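Local coordinates for protein HcgC (Methanococcus maripaludis S2, PDB 5O4J) that acts as a SAM-dependent C-methyltransferase that probably methylates a pyridinol precursor in the biosynthesis of the FeGP cofactor of [Fe]-hydrogenase, at residues 31-36 with 255-260; 36-41 with 157-162; 44-49 with 104-109; 131-136 with 152-157. All blocks are in the same frame, centred on the assembly; numbering follows the deposited sequence.

Interaction 1: 31-36 with 255-260. With SO4 (sulfate ion), chain P.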
loop_
_atom_site.group_PDB
_atom_site.type_symbol
_atom_site.label_atom_id
_atom_site.label_comp_id
_atom_site.label_asym_id
_atom_site.label_seq_id
_atom_site.Cartn_x
_atom_site.Cartn_y
_atom_site.Cartn_z
ATOM N N ASN A 31 3.754 28.974 -10.520
ATOM C CA ASN A 31 2.427 29.557 -10.635
ATOM C C ASN A 31 1.840 29.902 -9.268
ATOM O O ASN A 31 1.113 30.895 -9.144
ATOM C CB ASN A 31 1.513 28.614 -11.411
ATOM C CG ASN A 31 1.757 28.690 -12.906
ATOM O OD1 ASN A 31 2.233 29.713 -13.414
ATOM N ND2 ASN A 31 1.446 27.614 -13.616
ATOM N N ALA A 32 2.137 29.108 -8.236
ATOM C CA ALA A 32 1.711 29.457 -6.882
ATOM C C ALA A 32 2.307 30.792 -6.447
ATOM O O ALA A 32 1.618 31.635 -5.851
ATOM C CB ALA A 32 2.121 28.353 -5.905
ATOM N N ILE A 33 3.591 31.001 -6.726
ATOM C CA ILE A 33 4.237 32.273 -6.410
ATOM C C ILE A 33 3.604 33.400 -7.216
ATOM O O ILE A 33 3.277 34.466 -6.677
ATOM C CB ILE A 33 5.754 32.168 -6.654
ATOM C CG1 ILE A 33 6.380 31.296 -5.569
ATOM C CG2 ILE A 33 6.409 33.553 -6.700
ATOM C CD1 ILE A 33 7.774 30.790 -5.896
ATOM N N LYS A 34 3.396 33.170 -8.516
ATOM C CA LYS A 34 2.778 34.176 -9.372
ATOM C C LYS A 34 1.452 34.647 -8.793
ATOM O O LYS A 34 1.191 35.853 -8.707
ATOM C CB LYS A 34 2.565 33.610 -10.773
ATOM C CG LYS A 34 1.935 34.583 -11.762
ATOM C CD LYS A 34 1.651 33.899 -13.093
ATOM C CE LYS A 34 0.996 34.851 -14.080
ATOM N NZ LYS A 34 0.642 34.154 -15.351
ATOM N N TYR A 35 0.595 33.695 -8.409
ATOM C CA TYR A 35 -0.721 34.036 -7.888
ATOM C C TYR A 35 -0.608 34.827 -6.596
ATOM O O TYR A 35 -1.359 35.786 -6.372
ATOM C CB TYR A 35 -1.525 32.754 -7.673
ATOM C CG TYR A 35 -2.837 32.976 -6.978
ATOM C CD1 TYR A 35 -3.892 33.577 -7.638
ATOM C CD2 TYR A 35 -3.021 32.585 -5.659
ATOM C CE1 TYR A 35 -5.095 33.790 -7.006
ATOM C CE2 TYR A 35 -4.229 32.795 -5.015
ATOM C CZ TYR A 35 -5.263 33.396 -5.697
ATOM O OH TYR A 35 -6.468 33.606 -5.065
ATOM N N PHE A 36 0.325 34.429 -5.729
ATOM C CA PHE A 36 0.531 35.144 -4.478
ATOM C C PHE A 36 0.956 36.589 -4.723
ATOM O O PHE A 36 0.531 37.499 -3.999
ATOM C CB PHE A 36 1.573 34.405 -3.650
ATOM C CG PHE A 36 1.830 35.019 -2.306
ATOM C CD1 PHE A 36 0.888 34.930 -1.298
ATOM C CD2 PHE A 36 3.022 35.664 -2.048
ATOM C CE1 PHE A 36 1.135 35.490 -0.041
ATOM C CE2 PHE A 36 3.271 36.216 -0.799
ATOM C CZ PHE A 36 2.320 36.130 0.200
ATOM N N SER A 255 0.400 23.014 -5.227
ATOM C CA SER A 255 1.323 23.997 -4.669
ATOM C C SER A 255 0.604 25.316 -4.440
ATOM O O SER A 255 -0.193 25.755 -5.276
ATOM C CB SER A 255 2.517 24.232 -5.596
ATOM O OG SER A 255 3.511 24.980 -4.927
ATOM N N PHE A 256 0.864 25.946 -3.299
ATOM C CA PHE A 256 0.201 27.210 -2.998
ATOM C C PHE A 256 1.016 27.963 -1.963
ATOM O O PHE A 256 1.733 27.360 -1.159
ATOM C CB PHE A 256 -1.235 26.996 -2.503
ATOM C CG PHE A 256 -1.354 26.004 -1.379
ATOM C CD1 PHE A 256 -1.472 24.642 -1.651
ATOM C CD2 PHE A 256 -1.357 26.426 -0.059
ATOM C CE1 PHE A 256 -1.586 23.722 -0.616
ATOM C CE2 PHE A 256 -1.462 25.515 0.976
ATOM C CZ PHE A 256 -1.587 24.163 0.694
ATOM N N VAL A 257 0.913 29.288 -1.998
ATOM C CA VAL A 257 1.540 30.128 -0.991
ATOM C C VAL A 257 0.479 30.513 0.026
ATOM O O VAL A 257 -0.558 31.095 -0.322
ATOM C CB VAL A 257 2.199 31.375 -1.597
ATOM C CG1 VAL A 257 2.920 32.148 -0.476
ATOM C CG2 VAL A 257 3.173 30.991 -2.700
ATOM N N LYS A 258 0.737 30.180 1.280
ATOM C CA LYS A 258 -0.122 30.591 2.378
ATOM C C LYS A 258 0.425 31.890 2.951
ATOM O O LYS A 258 1.582 31.952 3.379
ATOM C CB LYS A 258 -0.197 29.517 3.457
ATOM C CG LYS A 258 -1.149 29.886 4.587
ATOM C CD LYS A 258 -1.115 28.891 5.714
ATOM C CE LYS A 258 -1.955 29.404 6.874
ATOM N NZ LYS A 258 -1.872 28.519 8.062
ATOM N N GLU A 259 -0.404 32.921 2.978
ATOM C CA GLU A 259 0.042 34.174 3.556
ATOM C C GLU A 259 0.271 33.994 5.045
ATOM O O GLU A 259 -0.527 33.365 5.747
ATOM C CB GLU A 259 -0.967 35.289 3.304
ATOM C CG GLU A 259 -0.448 36.643 3.780
ATOM C CD GLU A 259 -1.179 37.818 3.159
ATOM O OE1 GLU A 259 -1.153 38.912 3.759
ATOM O OE2 GLU A 259 -1.769 37.652 2.070
ATOM N N PHE A 260 1.389 34.526 5.515
ATOM C CA PHE A 260 1.745 34.528 6.926
ATOM C C PHE A 260 1.343 35.896 7.460
ATOM O O PHE A 260 1.976 36.901 7.131
ATOM C CB PHE A 260 3.244 34.275 7.087
ATOM C CG PHE A 260 3.708 34.182 8.508
ATOM C CD1 PHE A 260 3.572 33.002 9.219
ATOM C CD2 PHE A 260 4.285 35.276 9.136
ATOM C CE1 PHE A 260 4.008 32.913 10.530
ATOM C CE2 PHE A 260 4.719 35.194 10.445
ATOM C CZ PHE A 260 4.579 34.013 11.143
HETATM S S SO4 P . 0.651 26.225 9.095
HETATM O O1 SO4 P . 0.631 27.344 8.131
HETATM O O2 SO4 P . 0.695 26.775 10.464
HETATM O O3 SO4 P . -0.575 25.414 8.918
HETATM O O4 SO4 P . 1.850 25.389 8.862
HETATM O O HOH W 1 -0.417 30.505 -4.289
#

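Interaction 2: 36-41 with 157-162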
loop_
_atom_site.group_PDB
_atom_site.type_symbol
_atom_site.label_atom_id
_atom_site.label_comp_id
_atom_site.label_asym_id
_atom_site.label_seq_id
_atom_site.Cartn_x
_atom_site.Cartn_y
_atom_site.Cartn_z
ATOM N N PHE A 36 0.325 34.429 -5.729
ATOM C CA PHE A 36 0.531 35.144 -4.478
ATOM C C PHE A 36 0.956 36.589 -4.723
ATOM O O PHE A 36 0.531 37.499 -3.999
ATOM C CB PHE A 36 1.573 34.405 -3.650
ATOM C CG PHE A 36 1.830 35.019 -2.306
ATOM C CD1 PHE A 36 0.888 34.930 -1.298
ATOM C CD2 PHE A 36 3.022 35.664 -2.048
ATOM C CE1 PHE A 36 1.135 35.490 -0.041
ATOM C CE2 PHE A 36 3.271 36.216 -0.799
ATOM C CZ PHE A 36 2.320 36.130 0.200
ATOM N N LEU A 37 1.783 36.823 -5.749
ATOM C CA LEU A 37 2.335 38.153 -5.996
ATOM C C LEU A 37 1.334 39.112 -6.636
ATOM O O LEU A 37 1.592 40.319 -6.666
ATOM C CB LEU A 37 3.598 38.042 -6.855
ATOM C CG LEU A 37 4.790 37.364 -6.168
ATOM C CD1 LEU A 37 5.985 37.292 -7.092
ATOM C CD2 LEU A 37 5.170 38.090 -4.883
ATOM N N GLU A 38 0.225 38.615 -7.160
ATOM C CA GLU A 38 -0.886 39.470 -7.591
ATOM C C GLU A 38 -0.449 40.538 -8.590
ATOM O O GLU A 38 -0.979 41.655 -8.612
ATOM C CB GLU A 38 -1.544 40.113 -6.373
ATOM C CG GLU A 38 -2.137 39.093 -5.419
ATOM C CD GLU A 38 -2.668 39.712 -4.136
ATOM O OE1 GLU A 38 -3.336 38.991 -3.369
ATOM O OE2 GLU A 38 -2.382 40.900 -3.874
ATOM N N GLY A 39 0.490 40.178 -9.464
ATOM C CA GLY A 39 0.922 41.080 -10.514
ATOM C C GLY A 39 1.787 42.228 -10.058
ATOM O O GLY A 39 2.065 43.128 -10.856
ATOM N N GLU A 40 2.218 42.234 -8.799
ATOM C CA GLU A 40 3.099 43.290 -8.321
ATOM C C GLU A 40 4.429 43.252 -9.070
ATOM O O GLU A 40 4.972 42.183 -9.364
ATOM C CB GLU A 40 3.331 43.156 -6.812
ATOM C CG GLU A 40 4.150 44.305 -6.219
ATOM C CD GLU A 40 4.141 44.348 -4.697
ATOM O OE1 GLU A 40 3.455 43.523 -4.064
ATOM O OE2 GLU A 40 4.818 45.231 -4.131
ATOM N N GLU A 41 4.939 44.432 -9.395
ATOM C CA GLU A 41 6.211 44.574 -10.080
ATOM C C GLU A 41 7.290 44.952 -9.076
ATOM O O GLU A 41 7.036 45.667 -8.101
ATOM C CB GLU A 41 6.097 45.624 -11.188
ATOM C CG GLU A 41 5.242 45.153 -12.357
ATOM C CD GLU A 41 4.976 46.238 -13.382
ATOM O OE1 GLU A 41 5.443 47.377 -13.193
ATOM O OE2 GLU A 41 4.301 45.944 -14.388
ATOM N N GLY A 157 10.064 41.648 5.625
ATOM C CA GLY A 157 9.073 41.784 4.575
ATOM C C GLY A 157 7.732 42.322 5.042
ATOM O O GLY A 157 7.209 41.901 6.079
ATOM N N ALA A 158 7.160 43.250 4.273
ATOM C CA ALA A 158 5.846 43.790 4.607
ATOM C C ALA A 158 4.752 42.752 4.386
ATOM O O ALA A 158 3.753 42.716 5.116
ATOM C CB ALA A 158 5.568 45.036 3.768
ATOM N N LYS A 159 4.922 41.920 3.370
ATOM C CA LYS A 159 4.018 40.829 3.043
ATOM C C LYS A 159 4.843 39.553 3.055
ATOM O O LYS A 159 5.939 39.527 2.490
ATOM C CB LYS A 159 3.377 41.063 1.677
ATOM C CG LYS A 159 2.364 40.034 1.211
ATOM C CD LYS A 159 2.164 40.224 -0.287
ATOM C CE LYS A 159 0.871 39.663 -0.804
ATOM N NZ LYS A 159 0.801 39.926 -2.268
ATOM N N LYS A 160 4.350 38.525 3.744
ATOM C CA LYS A 160 5.098 37.288 3.951
ATOM C C LYS A 160 4.261 36.106 3.496
ATOM O O LYS A 160 3.048 36.076 3.729
ATOM C CB LYS A 160 5.458 37.125 5.426
ATOM C CG LYS A 160 6.339 38.234 5.961
ATOM C CD LYS A 160 6.611 38.047 7.441
ATOM C CE LYS A 160 7.280 39.270 8.027
ATOM N NZ LYS A 160 7.677 39.044 9.436
ATOM N N GLY A 161 4.900 35.133 2.856
ATOM C CA GLY A 161 4.201 33.947 2.399
ATOM C C GLY A 161 5.067 32.714 2.546
ATOM O O GLY A 161 6.296 32.782 2.494
ATOM N N VAL A 162 4.403 31.573 2.724
ATOM C CA VAL A 162 5.065 30.280 2.848
ATOM C C VAL A 162 4.589 29.406 1.699
ATOM O O VAL A 162 3.391 29.129 1.584
ATOM C CB VAL A 162 4.775 29.614 4.203
ATOM C CG1 VAL A 162 5.436 28.244 4.281
ATOM C CG2 VAL A 162 5.254 30.492 5.338
HETATM O O HOH W 2 2.652 41.040 -4.183
#

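Interaction 3: 44-49 with 104-109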
loop_
_atom_site.group_PDB
_atom_site.type_symbol
_atom_site.label_atom_id
_atom_site.label_comp_id
_atom_site.label_asym_id
_atom_site.label_seq_id
_atom_site.Cartn_x
_atom_site.Cartn_y
_atom_site.Cartn_z
ATOM N N GLN A 44 14.080 44.428 -7.908
ATOM C CA GLN A 44 15.143 43.447 -7.741
ATOM C C GLN A 44 14.647 42.280 -6.905
ATOM O O GLN A 44 14.293 42.452 -5.735
ATOM C CB GLN A 44 16.361 44.089 -7.089
ATOM C CG GLN A 44 17.528 43.141 -6.897
ATOM C CD GLN A 44 18.670 43.794 -6.164
ATOM O OE1 GLN A 44 18.625 43.959 -4.948
ATOM N NE2 GLN A 44 19.693 44.197 -6.905
ATOM N N ALA A 45 14.645 41.095 -7.500
ATOM C CA ALA A 45 14.271 39.872 -6.812
ATOM C C ALA A 45 15.518 39.039 -6.575
ATOM O O ALA A 45 16.351 38.889 -7.474
ATOM C CB ALA A 45 13.252 39.069 -7.620
ATOM N N ILE A 46 15.653 38.512 -5.363
ATOM C CA ILE A 46 16.724 37.581 -5.029
ATOM C C ILE A 46 16.092 36.257 -4.628
ATOM O O ILE A 46 15.220 36.215 -3.753
ATOM C CB ILE A 46 17.637 38.130 -3.920
ATOM C CG1 ILE A 46 18.413 39.326 -4.476
ATOM C CG2 ILE A 46 18.591 37.037 -3.418
ATOM C CD1 ILE A 46 19.522 39.855 -3.591
ATOM N N VAL A 47 16.519 35.188 -5.293
ATOM C CA VAL A 47 16.022 33.839 -5.062
ATOM C C VAL A 47 17.184 33.007 -4.539
ATOM O O VAL A 47 18.216 32.885 -5.214
ATOM C CB VAL A 47 15.448 33.229 -6.348
ATOM C CG1 VAL A 47 14.961 31.804 -6.104
ATOM C CG2 VAL A 47 14.338 34.110 -6.898
ATOM N N PHE A 48 17.019 32.441 -3.343
ATOM C CA PHE A 48 18.019 31.556 -2.754
ATOM C C PHE A 48 17.675 30.111 -3.094
ATOM O O PHE A 48 16.561 29.650 -2.814
ATOM C CB PHE A 48 18.092 31.732 -1.236
ATOM C CG PHE A 48 18.636 33.058 -0.799
ATOM C CD1 PHE A 48 19.995 33.250 -0.649
ATOM C CD2 PHE A 48 17.779 34.108 -0.520
ATOM C CE1 PHE A 48 20.498 34.471 -0.245
ATOM C CE2 PHE A 48 18.277 35.329 -0.112
ATOM C CZ PHE A 48 19.633 35.509 0.029
ATOM N N GLY A 49 18.631 29.399 -3.694
ATOM C CA GLY A 49 18.468 27.993 -4.003
ATOM C C GLY A 49 18.155 27.741 -5.463
ATOM O O GLY A 49 17.002 27.841 -5.883
ATOM N N ILE A 104 22.794 45.642 -3.889
ATOM C CA ILE A 104 21.907 44.585 -3.410
ATOM C C ILE A 104 20.932 45.201 -2.416
ATOM O O ILE A 104 21.309 45.555 -1.294
ATOM C CB ILE A 104 22.686 43.419 -2.786
ATOM C CG1 ILE A 104 23.559 42.736 -3.851
ATOM C CG2 ILE A 104 21.732 42.414 -2.132
ATOM C CD1 ILE A 104 22.790 42.219 -5.067
ATOM N N ASN A 105 19.678 45.320 -2.830
ATOM C CA ASN A 105 18.612 45.837 -1.983
ATOM C C ASN A 105 17.288 45.318 -2.526
ATOM O O ASN A 105 16.476 46.096 -3.043
ATOM C CB ASN A 105 18.618 47.366 -1.954
ATOM C CG ASN A 105 17.628 47.929 -0.956
ATOM O OD1 ASN A 105 17.260 47.260 0.010
ATOM N ND2 ASN A 105 17.180 49.156 -1.191
ATOM N N PRO A 106 17.040 44.014 -2.436
ATOM C CA PRO A 106 15.875 43.436 -3.116
ATOM C C PRO A 106 14.566 43.857 -2.469
ATOM O O PRO A 106 14.465 43.979 -1.246
ATOM C CB PRO A 106 16.102 41.928 -2.974
ATOM C CG PRO A 106 16.910 41.796 -1.728
ATOM C CD PRO A 106 17.815 42.997 -1.705
ATOM N N ASP A 107 13.555 44.086 -3.308
ATOM C CA ASP A 107 12.200 44.264 -2.808
ATOM C C ASP A 107 11.388 42.976 -2.865
ATOM O O ASP A 107 10.263 42.948 -2.356
ATOM C CB ASP A 107 11.486 45.410 -3.556
ATOM C CG ASP A 107 11.636 45.338 -5.066
ATOM O OD1 ASP A 107 12.342 44.450 -5.581
ATOM O OD2 ASP A 107 11.063 46.220 -5.737
ATOM N N LEU A 108 11.944 41.908 -3.435
ATOM C CA LEU A 108 11.350 40.576 -3.388
ATOM C C LEU A 108 12.441 39.581 -3.022
ATOM O O LEU A 108 13.468 39.509 -3.700
ATOM C CB LEU A 108 10.710 40.199 -4.725
ATOM C CG LEU A 108 10.242 38.748 -4.893
ATOM C CD1 LEU A 108 9.167 38.374 -3.878
ATOM C CD2 LEU A 108 9.758 38.504 -6.316
ATOM N N VAL A 109 12.222 38.820 -1.958
ATOM C CA VAL A 109 13.148 37.776 -1.534
ATOM C C VAL A 109 12.376 36.466 -1.488
ATOM O O VAL A 109 11.278 36.406 -0.928
ATOM C CB VAL A 109 13.788 38.093 -0.167
ATOM C CG1 VAL A 109 14.675 36.946 0.312
ATOM C CG2 VAL A 109 14.599 39.387 -0.239
#

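Interaction 4: 131-136 with 152-157. With SAH (S-adenosyl-L-homocysteine), chain E.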
loop_
_atom_site.group_PDB
_atom_site.type_symbol
_atom_site.label_atom_id
_atom_site.label_comp_id
_atom_site.label_asym_id
_atom_site.label_seq_id
_atom_site.Cartn_x
_atom_site.Cartn_y
_atom_site.Cartn_z
ATOM N N LEU A 131 8.403 38.756 1.140
ATOM C CA LEU A 131 9.264 37.627 1.457
ATOM C C LEU A 131 8.452 36.352 1.295
ATOM O O LEU A 131 7.361 36.241 1.857
ATOM C CB LEU A 131 9.798 37.729 2.888
ATOM C CG LEU A 131 10.519 36.486 3.420
ATOM C CD1 LEU A 131 11.811 36.273 2.663
ATOM C CD2 LEU A 131 10.777 36.614 4.913
ATOM N N ILE A 132 8.978 35.398 0.526
ATOM C CA ILE A 132 8.401 34.061 0.409
ATOM C C ILE A 132 9.458 33.060 0.837
ATOM O O ILE A 132 10.585 33.107 0.339
ATOM C CB ILE A 132 7.944 33.753 -1.026
ATOM C CG1 ILE A 132 6.873 34.750 -1.464
ATOM C CG2 ILE A 132 7.432 32.318 -1.128
ATOM C CD1 ILE A 132 6.549 34.688 -2.931
ATOM N N VAL A 133 9.094 32.157 1.746
ATOM C CA VAL A 133 9.959 31.069 2.189
ATOM C C VAL A 133 9.279 29.760 1.823
ATOM O O VAL A 133 8.102 29.558 2.139
ATOM C CB VAL A 133 10.234 31.129 3.703
ATOM C CG1 VAL A 133 11.074 29.923 4.174
ATOM C CG2 VAL A 133 10.925 32.424 4.071
ATOM N N GLU A 134 10.004 28.875 1.138
ATOM C CA GLU A 134 9.444 27.575 0.829
ATOM C C GLU A 134 9.521 26.687 2.061
ATOM O O GLU A 134 10.586 26.544 2.667
ATOM C CB GLU A 134 10.163 26.915 -0.349
ATOM C CG GLU A 134 9.510 25.591 -0.730
ATOM C CD GLU A 134 10.035 25.004 -2.016
ATOM O OE1 GLU A 134 11.113 25.431 -2.475
ATOM O OE2 GLU A 134 9.352 24.113 -2.558
ATOM N N ASP A 135 8.375 26.133 2.456
ATOM C CA ASP A 135 8.306 25.175 3.557
ATOM C C ASP A 135 8.677 23.794 3.021
ATOM O O ASP A 135 7.938 23.231 2.198
ATOM C CB ASP A 135 6.900 25.189 4.158
ATOM C CG ASP A 135 6.715 24.188 5.286
ATOM O OD1 ASP A 135 7.685 23.514 5.690
ATOM O OD2 ASP A 135 5.563 24.085 5.775
ATOM N N PRO A 136 9.814 23.222 3.445
ATOM C CA PRO A 136 10.207 21.899 2.934
ATOM C C PRO A 136 9.409 20.754 3.533
ATOM O O PRO A 136 9.452 19.640 2.996
ATOM C CB PRO A 136 11.683 21.795 3.337
ATOM C CG PRO A 136 11.753 22.559 4.601
ATOM C CD PRO A 136 10.791 23.727 4.428
ATOM N N LYS A 152 11.121 30.579 11.560
ATOM C CA LYS A 152 12.150 31.513 11.999
ATOM C C LYS A 152 12.735 32.317 10.847
ATOM O O LYS A 152 13.359 33.357 11.085
ATOM C CB LYS A 152 13.259 30.765 12.739
ATOM C CG LYS A 152 12.825 30.255 14.103
ATOM C CD LYS A 152 13.958 29.609 14.872
ATOM C CE LYS A 152 13.509 29.235 16.278
ATOM N NZ LYS A 152 14.596 28.614 17.081
ATOM N N ARG A 153 12.568 31.855 9.608
ATOM C CA ARG A 153 13.046 32.590 8.448
ATOM C C ARG A 153 12.088 33.688 8.002
ATOM O O ARG A 153 12.461 34.509 7.157
ATOM C CB ARG A 153 13.283 31.611 7.291
ATOM C CG ARG A 153 14.330 30.561 7.623
ATOM C CD ARG A 153 14.636 29.674 6.430
ATOM N NE ARG A 153 15.227 28.401 6.836
ATOM C CZ ARG A 153 15.736 27.508 5.992
ATOM N NH1 ARG A 153 15.742 27.748 4.683
ATOM N NH2 ARG A 153 16.247 26.376 6.460
ATOM N N LEU A 154 10.868 33.708 8.526
ATOM C CA LEU A 154 9.866 34.698 8.128
ATOM C C LEU A 154 9.984 35.947 8.999
ATOM O O LEU A 154 9.062 36.336 9.712
ATOM C CB LEU A 154 8.471 34.100 8.225
ATOM C CG LEU A 154 8.146 32.998 7.233
ATOM C CD1 LEU A 154 7.035 32.139 7.807
ATOM C CD2 LEU A 154 7.755 33.609 5.892
ATOM N N CYS A 155 11.144 36.588 8.916
ATOM C CA CYS A 155 11.489 37.652 9.852
ATOM C C CYS A 155 11.592 39.032 9.219
ATOM O O CYS A 155 11.878 39.998 9.934
ATOM C CB CYS A 155 12.806 37.312 10.563
ATOM S SG CYS A 155 14.167 36.910 9.469
ATOM N N VAL A 156 11.391 39.161 7.910
ATOM C CA VAL A 156 11.417 40.453 7.234
ATOM C C VAL A 156 10.314 40.466 6.184
ATOM O O VAL A 156 9.702 39.442 5.882
ATOM C CB VAL A 156 12.786 40.750 6.584
ATOM C CG1 VAL A 156 13.867 40.840 7.659
ATOM C CG2 VAL A 156 13.138 39.697 5.550
ATOM N N GLY A 157 10.064 41.648 5.625
ATOM C CA GLY A 157 9.073 41.784 4.575
ATOM C C GLY A 157 7.732 42.322 5.042
ATOM O O GLY A 157 7.209 41.901 6.079
HETATM N N SAH E . 13.087 23.092 -2.139
HETATM C CA SAH E . 13.878 22.894 -3.390
HETATM C CB SAH E . 15.140 22.093 -3.075
HETATM C CG SAH E . 16.208 22.966 -2.419
HETATM S SD SAH E . 17.730 22.084 -2.178
HETATM C C SAH E . 13.093 22.156 -4.437
HETATM O O SAH E . 13.647 21.897 -5.533
HETATM O OXT SAH E . 11.933 21.823 -4.159
HETATM C "C5'" SAH E . 18.769 23.351 -1.510
HETATM C "C4'" SAH E . 19.322 24.297 -2.569
HETATM O "O4'" SAH E . 19.717 25.515 -1.925
HETATM C "C3'" SAH E . 20.581 23.743 -3.208
HETATM O "O3'" SAH E . 20.744 24.240 -4.547
HETATM C "C2'" SAH E . 21.649 24.263 -2.277
HETATM O "O2'" SAH E . 22.963 24.300 -2.844
HETATM C "C1'" SAH E . 21.140 25.653 -1.972
HETATM N N9 SAH E . 21.564 26.174 -0.663
HETATM C C8 SAH E . 21.657 25.484 0.496
HETATM N N7 SAH E . 22.045 26.318 1.493
HETATM C C5 SAH E . 22.175 27.548 0.960
HETATM C C6 SAH E . 22.544 28.888 1.457
HETATM N N6 SAH E . 22.861 29.065 2.760
HETATM N N1 SAH E . 22.559 29.903 0.571
HETATM C C2 SAH E . 22.238 29.740 -0.721
HETATM N N3 SAH E . 21.897 28.552 -1.248
HETATM C C4 SAH E . 21.852 27.451 -0.459
#

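Interaction 1: 31-36 with 255-260
The Phe36 ring carries Val257 on one face: CG1 sits 3.6 Å from the ring centroid and only 14° off the normal, a CH-pi contact over the centre of the ring. The opposite face is taken by Lys159 of the neighbouring strand, and Glu259 CB lies in the ring plane, 4.0 Å from the edge atom CE1. At the Tyr35 ring edge, also in plane, is a water. Phe36 gets there with CG anti to the backbone N (chi1 -178°), swinging the ring off helix 18-37 onto strand 253-259, the antiparallel strand at the edge of this chain's Rossmann-type sheet. One turn earlier Ala32, with no more than a methyl, lets the backbones close in, its CB 3.5 Å from Ser255 O. Val257 CG2 rests on the carbonyl of Ala32, 3.6 Å from its O. An alanine in place of Phe36 would remove both ring faces and would probably leave Val257 and the Lys159 chain less firmly packed. The water seen at Tyr35 donates to Ala32 O and accepts from Val257 N (2.9 Å), bridging the backbones. On the far side of the strand, extended Lys258 gives NZ to O1 of a sulfate, probably from the crystallisation liquor, which the second subunit also binds, and to Asp151 of that subunit.

Interaction 2: 36-41 with 157-162
This is a charged and aromatic contact between the C-terminal end of helix 18-37 and strand 159-167, the last of the parallel strands in the Rossmann-type sheet, which has an antiparallel strand beyond it. Helix 18-37 stops here: Glu38 leaves helical geometry with positive phi, and Leu37 to Glu40 form a type I' turn closed by Glu40 N to Leu37 O, 2.9 Å. Lys159 links the two. With CG anti to its backbone N and the rest of the chain extended, it stretches over the Phe36 face opposite Val257, CE offset toward the rim and NZ 4.7 Å from the centroid, 9° off the normal, a cation-pi contact. A lysine suits this place because its methylenes can lie against the ring while the ammonium reaches the helix end. There NZ donates to Phe36 O at 3.0 Å, within the carbonyl plane and at a C=O...N angle of 155°. The positive charge would probably be favoured by the negative end of the helix dipole. Glu38 OE2 adds a long salt bridge, 3.7 Å from NZ. A water accepting from NZ donates in turn to Leu37 O and to Glu40 OE1, so Glu40 joins the cluster indirectly. Near the tip of the ring the strand has Gly161, whose hydrogen bonds run to strand 130-134. Phe36 CZ comes within 3.6 Å of Gly161 CA, and a CB there would fall just 2.6 Å from that ring carbon.

Interaction 3: 44-49 with 104-109
Ile46 is the apolar centre: with CG1 anti to the carbonyl carbon, its CD1 reaches Ile104 CG2 and Pro106 CG, each 3.7 Å away. Val109 lies on the same sheet face and sets CG1 against the Phe48 ring edge, 4.0 Å from CE2. On the opposite face Ala45 CB meets Leu108 CD2, the small residue letting the larger one fold over it. The two strands are parallel neighbours, paired Ala45 with Leu108 and Ile46 with Val109, and Ile46 N donates almost along the C=O axis of Leu108 at 2.9 Å. Farther out, Gln44 O receives two weak bonds, from Asp107 N and Leu108 N. Asp107 OD1 uses its syn lone pair for Gln44 N at 2.9 Å, and OD2 takes the N-H of Lys43. This brings OD1 within 2.8 Å of the acceptor Gln44 O, a repulsion the donated N-H groups probably offset. The extended Gln44 side chain turns OE1 to Asn105 N, 2.7 Å away, and NE2 to Ser103 O and Glu67. An alanine at Gln44 would remove both amide ends and would probably loosen the loop that leads into strand 108-111. Such parallel pairing of strands 42-48 and 108-111 in the middle of the sheet belongs to the Rossmann-type fold, and strand 42-48 leads directly to Gly49 of the S-adenosyl-L-homocysteine pocket.

Interaction 4: 131-136 with 152-157
The Leu131 side chain projects from strand 130-134 of the Rossmann-type sheet to meet the loop that runs back to strand 159-167. Its CB already touches Val156 O at 3.5 Å; with CG anti to the backbone N (chi1 170°), CG passes the same oxygen at 3.9 Å. At the tip the methyls part: CD1 turns to Val109 O of the adjoining strand, while CD2 is held between two loop carbonyls, Val156 O at 3.2 Å and Arg153 O at 3.5 Å, with Val156 CG2 beside it. Val156 O is thus buried against hydrocarbon and has no polar partner in the model. Two residues along, on the same side of the sheet, Val133 CG2 packs on Leu154 CD2 at 3.8 Å, and its methyls also meet Arg153 CB. Leu154 centres an inverse gamma turn, and it and Arg153 both reach Val133. The Arg153 guanidinium continues to Gly114 O and Asp111, tying the loop to the neighbouring strand's end. Gly157 allows the return at positive phi, where a CB would jam. Glu134, pointing to the other side, forms a salt bridge to Lys29 through OE2, while OE1 accepts a weak hydrogen bond from the amino N of S-adenosyl-L-homocysteine, 3.1 Å away.

In the fold
All four interactions reach one mixed sheet. Interaction 3 is the most buried and pairs two parallel strands directly, by backbone bonds and apolar side chains; interactions 1, 2 and 4 are partly buried and pack a helix or loop on strands. Interactions 1 and 2 both use helix 18-37 and share Phe36, yet 1 is mainly apolar at the sheet's edge within the chain, next to the second subunit, whereas 2 gathers partly exposed charges at the helix end. Interaction 4 joins the others: Ile132 N bonds to Val109 O of interaction 3, Leu131 pairs with the strand of interaction 2, and Ile132 packs beside the Phe36 ring. Interactions 3 and 4 each contribute a residue to the S-adenosyl-L-homocysteine pocket.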